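Local coordinates for protein glycosyl hydrolase (Rhizobium leguminosarum bv. trifolii, PDB 5NDX) that is the bacterial orthologue of human alpha-L-iduronidase, a family 39 glycoside hydrolase that probably cleaves O-glycosidic bonds of iduronate-containing substrates, at residues T5-D10 and C380-E385; V407-I412 and V426-S431; R114-L119 and Y163-A168; E95-P100 and E142-A147. The protein carries 2 engineered substitutions. All coordinates share one frame; numbering follows the deposited sequence.

How the contacts relate
The four contacts form two touching pairs on opposite sides of the chain's centre. Contacts 1 and 2 meet in the beta-sandwich, where strands 4-10 and 422-431 are neighbours; Ile-7 O and Glu-429 N, 2.8 Å apart, probably share a hydrogen bond. Contacts 3 and 4 belong to the TIM barrel, their centres about 12 Å apart, and Cys-166 SG of the helix pair lies 3.7 Å from Leu-96 CD1 of the loop pair. Contact 4 reaches one bound 8U8 directly, whereas the Cys-166 side chain of contact 3 remains about 14 Å from a bound 8U8. Contact 1 encloses both barrel contacts along the chain, although its centre is about 45 Å from that of contact 4.

Contact 1 (T5-D10 and C380-E385); sequences TRINVD and CKVTAE
Asp-10, Lys-381 and Glu-385 bury the most surface where segments 5-10 and 380-385 run antiparallel, their axes 4.7 Å apart. All three lie on the sheet face that also carries Asn-8 and Thr-383. Asp-10 N meets Lys-381 O at 2.8 Å in an almost straight bond lying in the carbonyl plane. The two side chains touch only by their aliphatic parts, Asp-10 CB coming to 4.5 Å of Lys-381 CD. The lysine tip then leads away, so NZ and OD2 do not pair, and Asp-10 OD1 bonds Ser-12 OG instead. At the other end Glu-385 is gripped through its backbone: its N donates to Arg-6 O and its O accepts from Arg-6 N, both at 2.9 Å. Its CG stands anti to the backbone N (chi1 178°), and a bend at chi2 turns the carboxylate away. Between these ends a water accepts from Asn-8 ND2 at 2.7 Å, donates to Asn-8 O and also bonds Thr-383 OG1. On the opposite face Ile-7 CG2 lies alongside Val-382 CG2, 3.7 Å away. Strand 422-431 continues the sheet beyond 4-10, parallel to it, and strand 395-401 flanks 378-385 on its other side.

Contact 2 (V407-I412 and V426-S431); sequences VSISLI and VRLEVS. Unlike the reference sequence in segment 407-412: Val-407 (reference Leu).
Strands 407-412 and 426-431 run roughly antiparallel, their N-to-C directions 153° apart, with axes no closer than 10.2 Å. At that separation no backbone hydrogen bond crosses, and the segments meet through inward-pointing aliphatic side chains alone. Val-430 meets two partners tip to tip. Its CG1, anti to the backbone N, comes nearest Val-407 CG2, at 3.9 Å; Val-407 differs here from the reference leucine. Val-430 CG2 takes the end of Ile-409, whose CD1 arrives at 4.0 Å. Ile-409 CD1 also reaches Leu-428 CD2 at 4.3 Å, so one isoleucine tip bridges two residues of the facing strand. Further along, Leu-411 CD2 packs on Val-426 CG2 at 4.2 Å. On the other side of strand 426-431, Arg-427 NE donates to Glu-429 OE2 at 2.6 Å; this oxygen accepts with its anti lone pair and lies close to the guanidinium plane of Arg-427. Arg-6 NH2 forms a second salt bridge to Glu-429 OE2. Leu-411 also touches Leu-512, and Leu-428 touches Val-522. Three strands separate the pair in sheet order, yet the strands face each other, as expected where a strongly curled sheet encloses the hydrophobic core of a beta-sandwich.

Contact 3 (R114-L119 and Y163-A168); sequences RRWRDL and YDACVA
The indole of Trp-116 has Leu-119 CD2 3.8 Å above one face, near the rim, and turns its pyrrole edge to helix 163-168. At that edge NE1 donates to Cys-166 SG over 3.5 Å, with the sulfur close to the ring plane and an N-H...S angle of 157°. This is an edge-on sulfur-aromatic contact rather than a stack on the ring. Ala-165 CB lies beside it, 3.8 Å from Trp-116 CD1, so the indole rim fits against two successive residues. With CG anti to the backbone N (chi1 -172°), the ring is carried across to the neighbouring helix; Phe-104, meeting it edge-to-face, and Tyr-62 and Tyr-162 complete an aromatic cluster around it. The second flat group, the guanidinium of Arg-117, has Arg-114 CB over one face and Asp-118 at its edge. NE and NH2 both grip Asp-118 OD1 side-on, the shorter bond being 2.9 Å from NH2. What touches the other helix is the aliphatic stem, Arg-117 CG lying 3.9 Å from Ala-168 CB before a bend at chi3 turns the charged end away. Small alanines permit a close approach: the CA atoms of Arg-117 and Ala-165 are 4.4 Å apart, and the segment axes 7.7 Å, crossing at -37°. Helices 110-131 and 155-171 follow consecutive parallel strands, and this is the side-by-side packing of adjacent outer helices in a TIM barrel.

Contact 4 (E95-P100 and E142-A147); sequences ELMGNP and ETTNQA. Engineered in segment 142-147: Gln-146 (natural residue Glu). With 8U8 ((2~{R},3~{S},4~{S},5~{R},6~{S})-6-(4-methyl-2-oxidanylidene-chromen-7-yl)oxy-3,4,5-tris(oxidanyl)oxane-2-carboxylic acid), chain M.
Hydroxyl O3 of a bound 8U8 is held by two donors, Asn-145 ND2 at 3.0 Å and Gln-146 NE2 at 3.1 Å, both through bent bonds. Gln-146 is an engineered residue, glutamate in the natural protein, and is poorly ordered; its NE2 also lies 2.9 Å from the glycosidic oxygen O2. Asn-145 is better fixed. Its CG stands anti to the backbone N, and its OD1 accepts from Arg-57 NH2, which leaves the ND2 side of the amide turned to the sugar. Arg-57 NH1 makes salt bridges to both Glu-95 OE2 and Glu-142 OE1, carboxylate oxygens only 4.0 Å apart on side chains running side by side. Beside them the extended Met-97 lies along Asn-145, Met-97 CE to Asn-145 CB 3.6 Å, and crosses Thr-144 at about a right angle, with Thr-144 OG1 pressed to 3.1 Å of Met-97 CG. A water links that hydroxyl to Gly-98 N. The backbones are tied where the barrel strands end: Leu-96, the central residue of an inverse gamma turn, donates its N-H to Glu-142 O at 2.8 Å, nearly along the C=O axis. The shared arginine probably keeps both glutamates ionised and orients Asn-145 from the second shell. An Asn-Glu pair after the fourth barrel strand is the acid/base signature of clan GH-A, and Gln-146 approaching O2 is consistent with the natural glutamate's predicted proton-donor role.

Contact 1 (T5-D10 and C380-E385)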
# COMPACT_ATOMS: atom_id res chain seq x y z
N THR A 5 -22.74 2.85 -20.48
CA THR A 5 -21.62 3.41 -21.20
C THR A 5 -20.89 2.34 -21.99
O THR A 5 -20.58 1.28 -21.44
CB THR A 5 -20.63 4.09 -20.23
OG1 THR A 5 -21.31 5.09 -19.48
CG2 THR A 5 -19.51 4.76 -21.04
N ARG A 6 -20.62 2.61 -23.27
CA ARG A 6 -19.79 1.71 -24.10
C ARG A 6 -18.38 2.27 -23.98
O ARG A 6 -18.17 3.45 -24.23
CB ARG A 6 -20.27 1.59 -25.59
CG ARG A 6 -21.71 1.03 -25.79
CD ARG A 6 -22.29 0.90 -27.26
NE ARG A 6 -21.37 0.09 -28.10
CZ ARG A 6 -21.61 -1.09 -28.71
NH1 ARG A 6 -22.79 -1.75 -28.70
NH2 ARG A 6 -20.60 -1.64 -29.39
N ILE A 7 -17.44 1.45 -23.51
CA ILE A 7 -16.04 1.85 -23.38
C ILE A 7 -15.19 0.96 -24.31
O ILE A 7 -15.30 -0.26 -24.22
CB ILE A 7 -15.58 1.71 -21.94
CG1 ILE A 7 -16.45 2.57 -21.01
CG2 ILE A 7 -14.15 2.17 -21.76
CD1 ILE A 7 -16.03 2.46 -19.55
N ASN A 8 -14.40 1.57 -25.19
CA ASN A 8 -13.47 0.88 -26.03
C ASN A 8 -12.07 1.27 -25.61
O ASN A 8 -11.71 2.46 -25.59
CB ASN A 8 -13.63 1.15 -27.55
CG ASN A 8 -12.54 0.39 -28.37
OD1 ASN A 8 -12.63 -0.82 -28.61
ND2 ASN A 8 -11.46 1.09 -28.71
N VAL A 9 -11.28 0.26 -25.30
CA VAL A 9 -9.88 0.43 -24.96
C VAL A 9 -9.07 -0.16 -26.11
O VAL A 9 -9.23 -1.35 -26.44
CB VAL A 9 -9.54 -0.32 -23.69
CG1 VAL A 9 -8.06 -0.28 -23.40
CG2 VAL A 9 -10.29 0.29 -22.49
N ASP A 10 -8.21 0.66 -26.70
CA ASP A 10 -7.40 0.17 -27.81
C ASP A 10 -5.98 -0.13 -27.37
O ASP A 10 -5.17 0.75 -27.20
CB ASP A 10 -7.44 1.16 -28.98
CG ASP A 10 -6.69 0.62 -30.23
OD1 ASP A 10 -6.03 -0.46 -30.24
OD2 ASP A 10 -6.80 1.35 -31.22
N CYS A 380 -3.20 3.08 -22.54
CA CYS A 380 -3.84 2.87 -23.87
C CYS A 380 -4.91 3.89 -24.12
O CYS A 380 -5.51 4.41 -23.18
CB CYS A 380 -4.68 1.61 -23.90
SG CYS A 380 -3.89 0.15 -23.42
N LYS A 381 -5.23 4.08 -25.38
CA LYS A 381 -6.30 4.97 -25.78
C LYS A 381 -7.65 4.39 -25.38
O LYS A 381 -7.90 3.19 -25.50
CB LYS A 381 -6.21 5.16 -27.28
CG LYS A 381 -7.31 5.97 -27.97
CD LYS A 381 -7.30 5.59 -29.47
CE LYS A 381 -8.63 5.81 -30.21
NZ LYS A 381 -8.83 7.28 -30.43
N VAL A 382 -8.50 5.24 -24.87
CA VAL A 382 -9.84 4.84 -24.52
C VAL A 382 -10.81 5.84 -25.10
O VAL A 382 -10.55 7.02 -25.10
CB VAL A 382 -10.00 4.66 -22.96
CG1 VAL A 382 -9.36 5.78 -22.21
CG2 VAL A 382 -11.47 4.58 -22.56
N THR A 383 -11.93 5.34 -25.59
CA THR A 383 -13.06 6.18 -26.00
C THR A 383 -14.30 5.62 -25.32
O THR A 383 -14.48 4.41 -25.26
CB THR A 383 -13.27 6.09 -27.53
OG1 THR A 383 -13.46 4.74 -27.86
CG2 THR A 383 -12.04 6.57 -28.30
N ALA A 384 -15.16 6.49 -24.84
CA ALA A 384 -16.37 6.09 -24.17
C ALA A 384 -17.55 6.86 -24.75
O ALA A 384 -17.41 8.00 -25.11
CB ALA A 384 -16.25 6.39 -22.73
N GLU A 385 -18.70 6.22 -24.84
CA GLU A 385 -19.91 6.90 -25.23
C GLU A 385 -20.98 6.52 -24.23
O GLU A 385 -21.29 5.33 -24.10
CB GLU A 385 -20.33 6.52 -26.67
CG GLU A 385 -21.67 7.17 -27.15
CD GLU A 385 -21.81 8.74 -27.00
OE1 GLU A 385 -20.87 9.51 -27.31
OE2 GLU A 385 -22.91 9.23 -26.59
O HOH W 1 -10.50 3.53 -28.15

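Contact 2 (V407-I412 and V426-S431)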
# COMPACT_ATOMS: atom_id res chain seq x y z
N VAL A 407 -4.03 -6.45 -21.56
CA VAL A 407 -4.36 -5.24 -20.83
C VAL A 407 -4.73 -5.53 -19.39
O VAL A 407 -5.15 -6.63 -19.05
CB VAL A 407 -5.45 -4.41 -21.55
CG1 VAL A 407 -4.99 -4.07 -22.96
CG2 VAL A 407 -6.79 -5.13 -21.58
N SER A 408 -4.53 -4.51 -18.55
CA SER A 408 -5.03 -4.45 -17.22
C SER A 408 -5.73 -3.13 -17.09
O SER A 408 -5.13 -2.05 -17.27
CB SER A 408 -3.90 -4.54 -16.19
OG SER A 408 -4.42 -4.48 -14.86
N ILE A 409 -7.01 -3.21 -16.74
CA ILE A 409 -7.87 -2.04 -16.65
C ILE A 409 -8.53 -1.97 -15.27
O ILE A 409 -9.19 -2.94 -14.85
CB ILE A 409 -8.96 -2.12 -17.69
CG1 ILE A 409 -8.38 -2.09 -19.10
CG2 ILE A 409 -9.98 -0.96 -17.52
CD1 ILE A 409 -9.31 -2.69 -20.12
N SER A 410 -8.35 -0.85 -14.56
CA SER A 410 -9.10 -0.58 -13.35
C SER A 410 -10.33 0.23 -13.74
O SER A 410 -10.22 1.30 -14.34
CB SER A 410 -8.27 0.19 -12.35
OG SER A 410 -7.18 -0.56 -11.89
N LEU A 411 -11.52 -0.30 -13.45
CA LEU A 411 -12.78 0.46 -13.64
C LEU A 411 -13.29 0.86 -12.23
O LEU A 411 -13.61 -0.02 -11.38
CB LEU A 411 -13.77 -0.39 -14.37
CG LEU A 411 -15.03 0.34 -14.80
CD1 LEU A 411 -14.72 1.43 -15.83
CD2 LEU A 411 -16.00 -0.68 -15.37
N ILE A 412 -13.37 2.16 -11.98
CA ILE A 412 -13.58 2.73 -10.67
C ILE A 412 -14.98 3.40 -10.65
O ILE A 412 -15.25 4.21 -11.53
CB ILE A 412 -12.52 3.81 -10.44
CG1 ILE A 412 -11.11 3.23 -10.57
CG2 ILE A 412 -12.71 4.50 -9.09
CD1 ILE A 412 -10.07 4.30 -10.87
N VAL A 426 -21.83 -1.07 -18.00
CA VAL A 426 -20.73 -0.82 -18.90
C VAL A 426 -20.58 -2.01 -19.85
O VAL A 426 -20.58 -3.20 -19.43
CB VAL A 426 -19.41 -0.58 -18.14
CG1 VAL A 426 -18.21 -0.52 -19.05
CG2 VAL A 426 -19.50 0.69 -17.31
N ARG A 427 -20.48 -1.68 -21.14
CA ARG A 427 -20.06 -2.65 -22.14
C ARG A 427 -18.62 -2.30 -22.43
O ARG A 427 -18.34 -1.22 -22.94
CB ARG A 427 -20.86 -2.60 -23.41
CG ARG A 427 -20.42 -3.62 -24.48
CD ARG A 427 -21.12 -3.41 -25.83
NE ARG A 427 -20.56 -4.35 -26.79
CZ ARG A 427 -21.01 -5.58 -27.04
NH1 ARG A 427 -22.09 -6.10 -26.46
NH2 ARG A 427 -20.36 -6.32 -27.90
N LEU A 428 -17.71 -3.20 -22.07
CA LEU A 428 -16.29 -2.95 -22.21
C LEU A 428 -15.80 -3.74 -23.41
O LEU A 428 -15.98 -4.95 -23.46
CB LEU A 428 -15.54 -3.40 -20.97
CG LEU A 428 -14.01 -3.29 -21.01
CD1 LEU A 428 -13.61 -1.83 -21.08
CD2 LEU A 428 -13.43 -3.91 -19.75
N GLU A 429 -15.17 -3.05 -24.34
CA GLU A 429 -14.57 -3.63 -25.53
C GLU A 429 -13.07 -3.36 -25.49
O GLU A 429 -12.65 -2.27 -25.19
CB GLU A 429 -15.20 -3.01 -26.79
CG GLU A 429 -16.68 -3.38 -26.86
CD GLU A 429 -17.47 -2.80 -28.03
OE1 GLU A 429 -16.86 -2.18 -28.91
OE2 GLU A 429 -18.72 -2.99 -28.07
N VAL A 430 -12.28 -4.37 -25.76
CA VAL A 430 -10.84 -4.17 -25.85
C VAL A 430 -10.46 -4.63 -27.27
O VAL A 430 -10.72 -5.76 -27.64
CB VAL A 430 -10.05 -4.98 -24.82
CG1 VAL A 430 -8.55 -4.72 -24.98
CG2 VAL A 430 -10.47 -4.65 -23.41
N SER A 431 -9.84 -3.75 -28.03
CA SER A 431 -9.38 -4.06 -29.38
C SER A 431 -7.88 -3.88 -29.48
O SER A 431 -7.20 -3.51 -28.54
CB SER A 431 -10.09 -3.13 -30.38
OG SER A 431 -9.76 -1.80 -30.11

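Contact 3 (R114-L119 and Y163-A168)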
# COMPACT_ATOMS: atom_id res chain seq x y z
N ARG A 114 25.91 18.68 14.83
CA ARG A 114 27.00 17.79 14.39
C ARG A 114 26.87 16.33 14.86
O ARG A 114 27.27 15.41 14.16
CB ARG A 114 28.38 18.35 14.80
CG ARG A 114 29.00 19.26 13.75
CD ARG A 114 30.44 19.73 14.08
NE ARG A 114 30.40 21.18 14.19
CZ ARG A 114 30.18 21.88 15.31
NH1 ARG A 114 30.09 21.30 16.50
NH2 ARG A 114 30.09 23.18 15.22
N ARG A 115 26.36 16.15 16.07
CA ARG A 115 26.05 14.84 16.61
C ARG A 115 24.90 14.13 15.78
O ARG A 115 24.98 12.93 15.49
CB ARG A 115 25.68 15.01 18.08
CG ARG A 115 25.46 13.73 18.87
CD ARG A 115 25.63 13.89 20.40
NE ARG A 115 25.32 12.62 21.10
CZ ARG A 115 26.06 11.49 21.04
NH1 ARG A 115 27.19 11.42 20.33
NH2 ARG A 115 25.68 10.39 21.71
N TRP A 116 23.89 14.90 15.39
CA TRP A 116 22.81 14.43 14.51
C TRP A 116 23.35 14.01 13.15
O TRP A 116 23.05 12.91 12.69
CB TRP A 116 21.70 15.48 14.34
CG TRP A 116 20.52 14.92 13.61
CD1 TRP A 116 20.25 15.02 12.28
CD2 TRP A 116 19.47 14.12 14.18
NE1 TRP A 116 19.08 14.36 11.98
CE2 TRP A 116 18.59 13.78 13.13
CE3 TRP A 116 19.20 13.65 15.47
CZ2 TRP A 116 17.43 13.00 13.33
CZ3 TRP A 116 18.03 12.89 15.68
CH2 TRP A 116 17.17 12.58 14.61
N ARG A 117 24.17 14.87 12.54
CA ARG A 117 24.88 14.53 11.31
C ARG A 117 25.59 13.18 11.46
O ARG A 117 25.50 12.29 10.57
CB ARG A 117 25.85 15.63 10.90
CG ARG A 117 26.71 15.32 9.68
CD ARG A 117 28.07 16.05 9.71
NE ARG A 117 28.88 15.70 10.89
CZ ARG A 117 29.87 16.46 11.42
NH1 ARG A 117 30.22 17.63 10.89
NH2 ARG A 117 30.50 16.06 12.51
N ASP A 118 26.26 13.00 12.59
CA ASP A 118 27.03 11.79 12.80
C ASP A 118 26.13 10.57 12.97
O ASP A 118 26.50 9.50 12.54
CB ASP A 118 27.97 11.92 14.00
CG ASP A 118 29.12 12.93 13.77
OD1 ASP A 118 29.42 13.32 12.61
OD2 ASP A 118 29.72 13.32 14.78
N LEU A 119 24.98 10.73 13.62
CA LEU A 119 23.97 9.66 13.72
C LEU A 119 23.50 9.19 12.32
O LEU A 119 23.50 7.99 12.01
CB LEU A 119 22.82 10.14 14.59
CG LEU A 119 21.56 9.29 14.54
CD1 LEU A 119 21.87 7.88 15.03
CD2 LEU A 119 20.49 9.97 15.37
N TYR A 163 17.87 19.86 8.89
CA TYR A 163 17.91 19.48 7.45
C TYR A 163 19.36 19.41 6.94
O TYR A 163 19.80 18.41 6.34
CB TYR A 163 17.06 20.45 6.57
CG TYR A 163 16.92 19.93 5.18
CD1 TYR A 163 15.94 18.98 4.87
CD2 TYR A 163 17.83 20.27 4.20
CE1 TYR A 163 15.86 18.42 3.61
CE2 TYR A 163 17.76 19.73 2.95
CZ TYR A 163 16.76 18.79 2.65
OH TYR A 163 16.69 18.20 1.40
N ASP A 164 20.13 20.46 7.25
CA ASP A 164 21.56 20.53 6.91
C ASP A 164 22.33 19.34 7.40
O ASP A 164 23.17 18.82 6.69
CB ASP A 164 22.20 21.80 7.51
CG ASP A 164 21.69 23.08 6.90
OD1 ASP A 164 21.32 23.06 5.71
OD2 ASP A 164 21.67 24.13 7.59
N ALA A 165 22.03 18.93 8.62
CA ALA A 165 22.71 17.82 9.29
C ALA A 165 22.33 16.48 8.65
O ALA A 165 23.21 15.61 8.44
CB ALA A 165 22.35 17.81 10.77
N CYS A 166 21.03 16.30 8.37
CA CYS A 166 20.58 15.14 7.58
C CYS A 166 21.34 15.02 6.27
O CYS A 166 21.86 13.96 5.97
CB CYS A 166 19.08 15.22 7.27
SG CYS A 166 18.07 15.05 8.72
N VAL A 167 21.41 16.11 5.50
CA VAL A 167 22.05 16.11 4.18
C VAL A 167 23.55 15.87 4.31
O VAL A 167 24.13 15.05 3.55
CB VAL A 167 21.78 17.41 3.40
CG1 VAL A 167 22.75 17.62 2.23
CG2 VAL A 167 20.35 17.43 2.88
N ALA A 168 24.20 16.58 5.24
CA ALA A 168 25.67 16.35 5.44
C ALA A 168 25.91 14.92 5.92
O ALA A 168 26.89 14.28 5.53
CB ALA A 168 26.25 17.34 6.43

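Contact 4 (E95-P100 and E142-A147)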
# COMPACT_ATOMS: atom_id res chain seq x y z
N GLU A 95 12.17 8.14 7.48
CA GLU A 95 12.11 9.45 8.08
C GLU A 95 13.21 9.52 9.12
O GLU A 95 13.29 8.65 10.02
CB GLU A 95 10.77 9.71 8.77
CG GLU A 95 9.58 9.56 7.83
CD GLU A 95 8.27 9.61 8.58
OE1 GLU A 95 7.86 8.55 9.14
OE2 GLU A 95 7.70 10.72 8.65
N LEU A 96 14.06 10.53 8.99
CA LEU A 96 15.18 10.71 9.92
C LEU A 96 14.62 11.39 11.18
O LEU A 96 14.67 12.61 11.33
CB LEU A 96 16.28 11.52 9.25
CG LEU A 96 16.94 10.77 8.08
CD1 LEU A 96 17.85 11.67 7.25
CD2 LEU A 96 17.67 9.52 8.53
N MET A 97 14.10 10.58 12.09
CA MET A 97 13.16 11.04 13.05
C MET A 97 13.18 10.18 14.28
O MET A 97 13.27 8.94 14.20
CB MET A 97 11.79 10.97 12.37
CG MET A 97 10.55 11.05 13.23
SD MET A 97 9.03 10.74 12.23
CE MET A 97 7.84 11.20 13.49
N GLY A 98 13.04 10.84 15.42
CA GLY A 98 13.12 10.20 16.73
C GLY A 98 14.30 10.79 17.48
O GLY A 98 15.07 11.60 16.94
N ASN A 99 14.48 10.35 18.73
CA ASN A 99 15.43 11.01 19.64
C ASN A 99 16.03 9.98 20.58
O ASN A 99 15.49 9.73 21.65
CB ASN A 99 14.70 12.11 20.43
CG ASN A 99 15.65 12.98 21.24
OD1 ASN A 99 16.88 12.81 21.22
ND2 ASN A 99 15.09 13.93 21.95
N PRO A 100 17.13 9.37 20.17
CA PRO A 100 17.64 8.25 20.96
C PRO A 100 18.02 8.67 22.40
O PRO A 100 18.82 9.58 22.57
CB PRO A 100 18.87 7.80 20.19
CG PRO A 100 18.67 8.33 18.79
CD PRO A 100 17.99 9.65 19.00
N GLU A 142 13.87 11.00 4.36
CA GLU A 142 12.99 12.15 4.52
C GLU A 142 13.23 12.85 5.83
O GLU A 142 13.61 12.21 6.83
CB GLU A 142 11.50 11.71 4.55
CG GLU A 142 10.59 12.82 4.11
CD GLU A 142 9.11 12.45 4.16
OE1 GLU A 142 8.78 11.50 4.86
OE2 GLU A 142 8.31 13.14 3.52
N THR A 143 12.95 14.13 5.85
CA THR A 143 12.87 14.86 7.12
C THR A 143 11.77 14.31 8.03
O THR A 143 10.79 13.67 7.60
CB THR A 143 12.41 16.31 6.95
OG1 THR A 143 11.13 16.29 6.29
CG2 THR A 143 13.41 17.11 6.20
N THR A 144 11.97 14.65 9.29
CA THR A 144 11.15 14.29 10.42
C THR A 144 9.81 14.85 10.12
O THR A 144 9.65 15.97 9.59
CB THR A 144 11.72 14.88 11.78
OG1 THR A 144 11.33 14.08 12.90
CG2 THR A 144 11.29 16.34 11.99
N ASN A 145 8.85 14.06 10.54
CA ASN A 145 7.47 14.26 10.18
C ASN A 145 6.95 15.60 10.73
O ASN A 145 7.50 16.17 11.71
CB ASN A 145 6.64 13.09 10.71
CG ASN A 145 5.20 13.14 10.24
OD1 ASN A 145 4.93 13.19 9.02
ND2 ASN A 145 4.26 13.20 11.20
N GLN A 146 5.92 16.10 10.04
CA GLN A 146 5.36 17.38 10.28
C GLN A 146 6.55 18.31 10.50
O GLN A 146 7.31 18.57 9.56
CB GLN A 146 4.37 17.35 11.47
CG GLN A 146 2.92 17.10 11.06
CD GLN A 146 2.39 15.71 11.39
OE1 GLN A 146 2.48 15.24 12.53
NE2 GLN A 146 1.80 15.05 10.40
N ALA A 147 6.79 18.65 11.76
CA ALA A 147 7.49 19.86 12.13
C ALA A 147 6.61 21.16 12.14
O ALA A 147 6.99 22.16 12.76
CB ALA A 147 8.79 20.05 11.36
C15 8U8 M . -1.84 17.77 15.19
C13 8U8 M . -1.95 17.93 13.79
C14 8U8 M . -2.20 19.21 13.28
C16 8U8 M . -2.28 19.42 11.90
O9 8U8 M . -2.53 20.57 11.54
O8 8U8 M . -2.14 18.38 11.01
C11 8U8 M . -1.79 17.13 11.46
C10 8U8 M . -1.52 16.13 10.53
C12 8U8 M . -1.70 16.89 12.86
C7 8U8 M . -1.31 15.61 13.28
C8 8U8 M . -1.03 14.61 12.34
C9 8U8 M . -1.14 14.85 10.96
O2 8U8 M . -0.85 13.90 10.00
C5 8U8 M . -0.93 12.44 10.21
O1 8U8 M . -2.19 12.14 10.83
C1 8U8 M . -2.35 10.90 11.42
C6 8U8 M . -3.68 10.57 11.07
O7 8U8 M . -4.26 9.81 11.83
O6 8U8 M . -4.11 11.06 10.04
C2 8U8 M . -1.48 9.74 10.86
O5 8U8 M . -2.05 9.29 9.61
C3 8U8 M . 0.07 10.11 10.72
O4 8U8 M . 0.81 9.37 11.62
C4 8U8 M . 0.31 11.64 10.92
O3 8U8 M . 1.68 11.95 10.44
O HOH W 2 12.69 13.97 15.15